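Long-range contacts in SusD superfamily protein (Bacteroides fragilis, PDB 3L22), which probably binds glycans at the outer membrane as a member of the SusD family, and carries zinc ions in the crystal: residues E234-I239 and I300-E305; A294-I299 and R358-A363; D307-F312 and E388-G393. All blocks are in the same frame, centred on the assembly; numbering follows the deposited sequence. Where two conformers were deposited one is given.

Contact 1 of 3, residues E234-I239 and I300-E305; sequences EDVTLI and IAFKGE. With ZN (zinc ion), chain D; EDO (1,2-ethanediol), chain Y.
Val236 and Thr237 rest their methyl groups on Ala301 and Phe302, in the last turn of helix 297-302. From CB outward, the two methyls of Val236 part company: CG1 lies beside the backbone N and turns to Arg358 and Ser359 of helix 345-359, while CG2, set between the backbone N and the carbonyl carbon (chi1 -56° for CG1), reaches the other segment. Val236 CG2 lies 3.8 Å from Phe302 CZ and 4.0 Å from Ala301 CB. The backbone joins in, for Val236 O comes to the edge of the Phe302 ring, in its plane, 3.4 Å from CZ. Ala301 CB sits over the centre of one face of that same ring and also takes Thr237 CG2 at 3.6 Å, the closest side-chain pair between the apolar groups here.

The Thr237 hydroxyl points elsewhere. Asp235 OD1 accepts from both Thr237 N and Thr237 OG1, the backbone N-H on the anti side at 2.8 Å and the hydroxyl on the syn side at 2.6 Å; Lys241 NZ is a further partner of OG1. The hydroxyl bond helps to hold chi1 near 71°, with CG2 beside the backbone N, where it meets Ala301 CB. A 1,2-ethanediol, probably from the crystallisation liquor, lies at the Phe302 ring edge, near its plane, and donates from O1 to Ala301 O.

At the start of the segment, Glu234 OE2 binds a zinc ion at 2.3 Å, with five waters completing six ligands. The arrangement is an Asx turn overlapping a type I beta turn, laid against the C-terminal end of a short helix.

Contact 2 of 3, residues A294-I299 and R358-A363; sequences ATDKRI and RSVDAA
Lys297 reaches segment 358-363 with both its nitrogens. Its backbone N-H gives a nearly straight bond of 2.9 Å to Ser359 O (168° at the hydrogen), and Asp296 CA adds a CA-H...O contact to the same carbonyl. The lysine chain runs extended beyond CG, past Ser359 CA, until NZ meets Arg358 O at 2.8 Å, almost in line with the carbonyl bond (174° at the oxygen); NZ also forms a salt bridge to Glu234 OE1.

Asp296 is gripped from its own segment. Arg298 holds it side-on, NE to OD1 on the syn lone pair and NH2 to OD2 at 2.9 Å, while Arg298 N reaches OD1 from the anti side. Both carboxylate oxygens are thus satisfied in a buried place. Ser359 CB lies over one face of the guanidinium, 3.3 Å from Arg298 NE, and Val360 CG2 touches Asp296 OD2 at 3.2 Å. Arg298 NH1 is taken by Glu388 and Glu384, and Arg358 by Glu388 and Glu248, so each arginine has carboxylates beyond the two segments.

At the outer end, water 6 accepts from Asp361 N. The whole is an N-cap, Asp296 capping the start of helix 297-302, set against residues 358-360, where helix 345-359 runs out into a loop.

Contact 3 of 3, residues D307-F312 and E388-G393; sequences DLLMKF and EFIGEG. With EDO (1,2-ethanediol), chain Y.
Lys311 buries its ammonium group among three acceptors of the segment 388-393, where one carboxylate and two backbone carbonyls hold it. NZ gives one bond to Glu392 OE2 and one to Ile390 O, both 2.8 Å, and a weaker one of 3.1 Å to Glu388 O. The carbonyl of Ile390 is met in its plane, on a lone pair, whereas Glu392 OE2 is met on the anti side, 30° out of the carboxylate plane. Lys311 leaves its backbone with CG beside the N (chi1 -74°) and then stays extended, CD and CE passing close to Ile390 O. The lysine and Glu392 side chains cross at about a right angle. Glu392 OE2 has a second partner in Tyr240 OH, and OE1 pairs with Arg326; such company would be expected to favour the charged forms of both residues.

The two backbone acceptors are offered by the end of helix 374-388 and the type II beta turn from Phe389 to Glu392, closed by Glu392 N to Phe389 O. Gly391 takes the positive phi of that turn, 77°, which suits glycine, and its CA lies 3.9 Å from Leu309 CD2. The other leucine methyl, Leu309 CD1, touches Ile390 CG2 at 3.9 Å, the side chains running past one another in opposing directions. Nearby, Phe312 CE2 lies 3.5 Å from Gly391 O, and the phenylalanine ring meets Tyr240 edge-to-face.

The contact is therefore a junction: the loop after helix 297-302 is held against the turn between helices 374-388 and 395-401, with Phe302 packed on Leu309 and Lys311, and strand 322-326 touching Phe312, Phe389 and Glu392.

Overall arrangement
All three contacts lie on the same side of the chain's centre, and contact 3, its centre about 14 Å from the centre of the chain, lies nearest to it. Contacts 2 and 3 are buried, while contact 1 is partly buried and ends at a zinc-bearing surface. Helix 297-302 serves contacts 1 and 2 from its two ends, and the chain leaving it goes on to contact 3, where Met310 N probably bonds to Phe302 O. The chemistry shifts accordingly: methyl and ring packing in contact 1, a capped and charged helix start in contact 2, a buried lysine in contact 3. Glu388 ties 2 to 3 through Arg298 and Arg358, and the Glu234-Lys297 salt bridge ties 1 to 2.

Contact 1 of 3, residues E234-I239 and I300-E305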
# COMPACT_ATOMS: atom_id res chain seq x y z
N GLU A 234 -15.85 -16.16 -4.96
CA GLU A 234 -16.33 -15.91 -6.32
C GLU A 234 -16.92 -14.50 -6.55
O GLU A 234 -17.00 -14.02 -7.69
CB GLU A 234 -17.39 -16.96 -6.70
CG GLU A 234 -16.80 -18.36 -6.82
CD GLU A 234 -15.83 -18.54 -8.01
OE1 GLU A 234 -15.67 -17.68 -8.92
OE2 GLU A 234 -15.22 -19.60 -8.04
N ASP A 235 -17.36 -13.85 -5.49
CA ASP A 235 -17.97 -12.53 -5.56
C ASP A 235 -16.88 -11.50 -5.27
O ASP A 235 -16.42 -11.37 -4.13
CB ASP A 235 -19.11 -12.45 -4.54
CG ASP A 235 -19.85 -11.10 -4.52
OD1 ASP A 235 -19.40 -10.06 -5.04
OD2 ASP A 235 -20.94 -11.08 -3.93
N VAL A 236 -16.51 -10.70 -6.27
CA VAL A 236 -15.44 -9.68 -6.10
C VAL A 236 -15.89 -8.41 -5.35
O VAL A 236 -15.08 -7.52 -5.14
CB VAL A 236 -14.86 -9.29 -7.48
CG1 VAL A 236 -14.34 -10.56 -8.22
CG2 VAL A 236 -15.90 -8.50 -8.33
N THR A 237 -17.18 -8.29 -5.00
CA THR A 237 -17.71 -7.09 -4.34
C THR A 237 -17.72 -7.17 -2.80
O THR A 237 -18.01 -6.17 -2.13
CB THR A 237 -19.13 -6.73 -4.83
OG1 THR A 237 -20.08 -7.67 -4.34
CG2 THR A 237 -19.20 -6.72 -6.41
N LEU A 238 -17.40 -8.32 -2.24
CA LEU A 238 -17.62 -8.56 -0.80
C LEU A 238 -16.89 -7.58 0.10
O LEU A 238 -17.46 -7.10 1.08
CB LEU A 238 -17.26 -9.98 -0.40
CG LEU A 238 -18.10 -11.11 -0.98
CD1 LEU A 238 -17.41 -12.44 -0.59
CD2 LEU A 238 -19.57 -11.02 -0.48
N ILE A 239 -15.67 -7.24 -0.26
CA ILE A 239 -14.81 -6.48 0.64
C ILE A 239 -15.16 -4.99 0.70
O ILE A 239 -14.64 -4.32 1.59
CB ILE A 239 -13.30 -6.64 0.36
CG1 ILE A 239 -12.90 -6.13 -1.04
CG2 ILE A 239 -12.89 -8.09 0.52
CD1 ILE A 239 -11.36 -6.13 -1.26
N ILE A 300 -17.90 -5.73 -14.74
CA ILE A 300 -19.32 -5.68 -14.39
C ILE A 300 -19.48 -4.91 -13.08
O ILE A 300 -20.29 -4.04 -13.01
CB ILE A 300 -19.94 -7.07 -14.22
CG1 ILE A 300 -19.93 -7.84 -15.56
CG2 ILE A 300 -21.42 -6.97 -13.67
CD1 ILE A 300 -20.30 -9.31 -15.45
N ALA A 301 -18.65 -5.19 -12.07
CA ALA A 301 -18.86 -4.58 -10.74
C ALA A 301 -18.36 -3.15 -10.69
O ALA A 301 -19.01 -2.30 -10.09
CB ALA A 301 -18.16 -5.42 -9.62
N PHE A 302 -17.22 -2.88 -11.32
CA PHE A 302 -16.49 -1.64 -11.03
C PHE A 302 -16.32 -0.62 -12.16
O PHE A 302 -15.93 0.53 -11.87
CB PHE A 302 -15.10 -1.97 -10.48
CG PHE A 302 -15.11 -2.97 -9.37
CD1 PHE A 302 -15.95 -2.83 -8.29
CD2 PHE A 302 -14.26 -4.05 -9.41
CE1 PHE A 302 -15.97 -3.78 -7.27
CE2 PHE A 302 -14.23 -4.97 -8.38
CZ PHE A 302 -15.10 -4.87 -7.34
N LYS A 303 -16.58 -1.02 -13.41
CA LYS A 303 -16.43 -0.07 -14.52
C LYS A 303 -17.74 0.68 -14.67
O LYS A 303 -18.65 0.24 -15.35
CB LYS A 303 -16.00 -0.76 -15.82
CG LYS A 303 -15.76 0.21 -17.00
CD LYS A 303 -15.16 -0.48 -18.20
CE LYS A 303 -14.79 0.49 -19.31
NZ LYS A 303 -16.00 1.08 -19.93
N GLY A 304 -17.84 1.84 -14.04
CA GLY A 304 -19.11 2.57 -13.99
C GLY A 304 -19.40 3.37 -15.25
O GLY A 304 -18.52 3.63 -16.09
N GLU A 305 -20.66 3.77 -15.37
CA GLU A 305 -21.13 4.77 -16.32
C GLU A 305 -20.28 6.02 -16.12
O GLU A 305 -19.98 6.38 -14.95
CB GLU A 305 -22.62 5.12 -16.05
CG GLU A 305 -23.65 3.98 -16.36
CD GLU A 305 -25.12 4.38 -16.15
OE1 GLU A 305 -25.46 5.59 -16.26
OE2 GLU A 305 -25.95 3.48 -15.87
ZN ZN D . -14.06 -20.21 -9.92
C1 EDO Y . -19.25 -2.92 -6.31
O1 EDO Y . -20.32 -2.87 -7.29
C2 EDO Y . -19.60 -2.57 -4.85
O2 EDO Y . -18.64 -1.64 -4.28
O HOH W 1 -14.65 -18.27 -11.21
O HOH W 2 -13.28 -22.09 -8.71
O HOH W 3 -12.23 -19.00 -9.06
O HOH W 4 -12.79 -20.81 -11.93
O HOH W 5 -16.03 -20.83 -11.15

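Contact 2 of 3, residues A294-I299 and R358-A363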
# COMPACT_ATOMS: atom_id res chain seq x y z
N ALA A 294 -16.46 -7.48 -21.22
CA ALA A 294 -17.79 -7.17 -20.73
C ALA A 294 -18.28 -8.19 -19.68
O ALA A 294 -19.07 -7.84 -18.79
CB ALA A 294 -18.83 -7.05 -21.96
N THR A 295 -17.82 -9.44 -19.76
CA THR A 295 -18.24 -10.45 -18.81
C THR A 295 -17.23 -10.68 -17.67
O THR A 295 -17.40 -11.60 -16.88
CB THR A 295 -18.44 -11.79 -19.51
OG1 THR A 295 -17.23 -12.09 -20.17
CG2 THR A 295 -19.61 -11.74 -20.55
N ASP A 296 -16.16 -9.88 -17.59
CA ASP A 296 -15.22 -9.93 -16.46
C ASP A 296 -15.97 -9.40 -15.23
O ASP A 296 -16.54 -8.32 -15.29
CB ASP A 296 -13.99 -9.06 -16.79
CG ASP A 296 -12.85 -9.11 -15.75
OD1 ASP A 296 -13.09 -9.08 -14.52
OD2 ASP A 296 -11.67 -9.04 -16.19
N LYS A 297 -15.95 -10.13 -14.13
CA LYS A 297 -16.64 -9.69 -12.88
C LYS A 297 -16.24 -8.32 -12.38
O LYS A 297 -17.08 -7.61 -11.85
CB LYS A 297 -16.43 -10.72 -11.76
CG LYS A 297 -17.12 -12.06 -12.01
CD LYS A 297 -16.97 -12.99 -10.78
CE LYS A 297 -17.35 -14.44 -11.07
NZ LYS A 297 -16.76 -15.37 -10.02
N ARG A 298 -14.97 -7.96 -12.55
CA ARG A 298 -14.43 -6.70 -12.12
C ARG A 298 -14.93 -5.53 -12.98
O ARG A 298 -15.16 -4.44 -12.48
CB ARG A 298 -12.92 -6.78 -12.11
CG ARG A 298 -12.39 -7.85 -11.16
CD ARG A 298 -10.96 -8.24 -11.43
NE ARG A 298 -10.82 -8.87 -12.75
CZ ARG A 298 -9.72 -9.51 -13.15
NH1 ARG A 298 -8.66 -9.62 -12.36
NH2 ARG A 298 -9.68 -10.02 -14.38
N ILE A 299 -15.11 -5.79 -14.28
CA ILE A 299 -15.66 -4.83 -15.22
C ILE A 299 -17.16 -4.62 -14.90
O ILE A 299 -17.59 -3.49 -14.71
CB ILE A 299 -15.40 -5.27 -16.69
CG1 ILE A 299 -13.88 -5.35 -16.97
CG2 ILE A 299 -16.15 -4.37 -17.71
CD1 ILE A 299 -13.06 -4.13 -16.64
N ARG A 358 -10.92 -16.43 -11.34
CA ARG A 358 -11.95 -15.99 -10.40
C ARG A 358 -12.92 -14.98 -11.06
O ARG A 358 -14.13 -15.02 -10.76
CB ARG A 358 -11.35 -15.51 -9.10
CG ARG A 358 -12.38 -15.16 -8.00
CD ARG A 358 -12.70 -13.70 -7.93
NE ARG A 358 -11.58 -12.84 -7.55
CZ ARG A 358 -11.26 -12.46 -6.32
NH1 ARG A 358 -11.93 -12.91 -5.25
NH2 ARG A 358 -10.24 -11.62 -6.12
N SER A 359 -12.40 -14.14 -11.96
CA SER A 359 -13.19 -13.08 -12.57
C SER A 359 -13.57 -13.28 -14.06
O SER A 359 -14.53 -12.67 -14.53
CB SER A 359 -12.45 -11.75 -12.41
OG SER A 359 -12.36 -11.38 -11.04
N VAL A 360 -12.78 -14.09 -14.78
CA VAL A 360 -12.90 -14.25 -16.25
C VAL A 360 -13.06 -15.72 -16.56
O VAL A 360 -12.21 -16.49 -16.21
CB VAL A 360 -11.62 -13.72 -17.00
CG1 VAL A 360 -11.69 -13.98 -18.52
CG2 VAL A 360 -11.41 -12.18 -16.73
N ASP A 361 -14.13 -16.12 -17.21
CA ASP A 361 -14.32 -17.52 -17.63
C ASP A 361 -13.26 -18.00 -18.64
O ASP A 361 -13.13 -17.44 -19.73
CB ASP A 361 -15.69 -17.66 -18.27
CG ASP A 361 -15.98 -19.07 -18.75
OD1 ASP A 361 -15.65 -20.07 -18.07
OD2 ASP A 361 -16.58 -19.18 -19.84
N ALA A 362 -12.55 -19.06 -18.28
CA ALA A 362 -11.40 -19.56 -19.02
C ALA A 362 -11.77 -20.07 -20.38
O ALA A 362 -11.05 -19.83 -21.34
CB ALA A 362 -10.68 -20.66 -18.24
N ALA A 363 -12.91 -20.76 -20.45
CA ALA A 363 -13.43 -21.34 -21.70
C ALA A 363 -13.63 -20.32 -22.81
O ALA A 363 -13.49 -20.68 -23.97
CB ALA A 363 -14.75 -22.11 -21.44
O HOH W 6 -16.27 -14.70 -17.75

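Contact 3 of 3, residues D307-F312 and E388-G393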
# COMPACT_ATOMS: atom_id res chain seq x y z
N ASP A 307 -17.23 6.43 -16.64
CA ASP A 307 -15.89 6.08 -16.19
C ASP A 307 -15.64 6.28 -14.67
O ASP A 307 -14.49 6.44 -14.25
CB ASP A 307 -14.80 6.81 -17.00
CG ASP A 307 -14.81 6.47 -18.49
OD1 ASP A 307 -15.51 5.52 -18.87
OD2 ASP A 307 -14.07 7.16 -19.24
N LEU A 308 -16.68 6.29 -13.85
CA LEU A 308 -16.49 6.26 -12.42
C LEU A 308 -16.00 4.86 -12.00
O LEU A 308 -16.55 3.87 -12.47
CB LEU A 308 -17.80 6.58 -11.69
CG LEU A 308 -18.11 8.07 -11.50
CD1 LEU A 308 -18.29 8.78 -12.83
CD2 LEU A 308 -19.38 8.20 -10.61
N LEU A 309 -15.01 4.78 -11.12
CA LEU A 309 -14.63 3.53 -10.51
C LEU A 309 -15.57 3.22 -9.32
O LEU A 309 -15.59 3.98 -8.36
CB LEU A 309 -13.17 3.59 -10.05
CG LEU A 309 -12.57 2.29 -9.55
CD1 LEU A 309 -12.57 1.15 -10.59
CD2 LEU A 309 -11.14 2.53 -8.98
N MSE A 310 -16.28 2.09 -9.35
CA MSE A 310 -17.36 1.82 -8.37
C MSE A 310 -16.93 0.97 -7.19
O MSE A 310 -17.76 0.37 -6.51
CB MSE A 310 -18.57 1.19 -9.06
CG MSE A 310 -19.01 1.95 -10.32
SE MSE A 310 -19.70 3.70 -9.89
CE MSE A 310 -21.34 3.16 -8.95
N LYS A 311 -15.63 0.94 -6.87
CA LYS A 311 -15.23 0.24 -5.63
C LYS A 311 -15.65 0.99 -4.36
O LYS A 311 -16.31 0.44 -3.49
CB LYS A 311 -13.72 -0.03 -5.58
CG LYS A 311 -13.28 -1.17 -6.51
CD LYS A 311 -11.78 -1.41 -6.53
CE LYS A 311 -11.40 -2.55 -7.51
NZ LYS A 311 -9.97 -2.98 -7.35
N PHE A 312 -15.23 2.24 -4.25
CA PHE A 312 -15.44 3.04 -3.05
C PHE A 312 -16.35 4.19 -3.40
O PHE A 312 -15.87 5.22 -3.87
CB PHE A 312 -14.09 3.58 -2.56
CG PHE A 312 -13.09 2.50 -2.29
CD1 PHE A 312 -13.16 1.77 -1.11
CD2 PHE A 312 -12.08 2.23 -3.18
CE1 PHE A 312 -12.24 0.75 -0.83
CE2 PHE A 312 -11.17 1.22 -2.93
CZ PHE A 312 -11.25 0.46 -1.75
N GLU A 388 -6.89 -6.09 -11.19
CA GLU A 388 -7.29 -6.54 -9.86
C GLU A 388 -7.18 -5.43 -8.80
O GLU A 388 -8.06 -5.36 -7.96
CB GLU A 388 -6.48 -7.76 -9.44
CG GLU A 388 -6.98 -8.51 -8.19
CD GLU A 388 -8.26 -9.31 -8.40
OE1 GLU A 388 -8.52 -9.83 -9.52
OE2 GLU A 388 -9.01 -9.42 -7.40
N PHE A 389 -6.13 -4.59 -8.85
CA PHE A 389 -5.84 -3.61 -7.81
C PHE A 389 -6.02 -2.15 -8.19
O PHE A 389 -5.55 -1.24 -7.51
CB PHE A 389 -4.46 -3.93 -7.18
CG PHE A 389 -4.50 -5.21 -6.47
CD1 PHE A 389 -5.17 -5.29 -5.25
CD2 PHE A 389 -4.02 -6.37 -7.05
CE1 PHE A 389 -5.28 -6.51 -4.60
CE2 PHE A 389 -4.15 -7.57 -6.41
CZ PHE A 389 -4.80 -7.64 -5.19
N ILE A 390 -6.81 -1.93 -9.24
CA ILE A 390 -7.21 -0.58 -9.60
C ILE A 390 -7.89 0.06 -8.40
O ILE A 390 -8.80 -0.51 -7.79
CB ILE A 390 -8.08 -0.54 -10.89
CG1 ILE A 390 -8.26 0.92 -11.37
CG2 ILE A 390 -9.46 -1.24 -10.72
CD1 ILE A 390 -8.81 1.04 -12.85
N GLY A 391 -7.40 1.24 -8.03
CA GLY A 391 -7.93 1.96 -6.86
C GLY A 391 -7.49 1.47 -5.49
O GLY A 391 -8.05 1.94 -4.46
N GLU A 392 -6.52 0.56 -5.42
CA GLU A 392 -6.19 -0.08 -4.12
C GLU A 392 -4.73 0.17 -3.64
O GLU A 392 -4.14 -0.64 -2.96
CB GLU A 392 -6.53 -1.58 -4.14
CG GLU A 392 -8.04 -1.82 -4.09
CD GLU A 392 -8.44 -3.29 -4.00
OE1 GLU A 392 -7.82 -4.07 -3.22
OE2 GLU A 392 -9.37 -3.66 -4.74
N GLY A 393 -4.19 1.33 -3.96
CA GLY A 393 -3.01 1.84 -3.25
C GLY A 393 -1.73 1.15 -3.66
O GLY A 393 -0.78 1.15 -2.90
C1 EDO Y . -19.25 -2.92 -6.31
O1 EDO Y . -20.32 -2.87 -7.29
C2 EDO Y . -19.60 -2.57 -4.85
O2 EDO Y . -18.64 -1.64 -4.28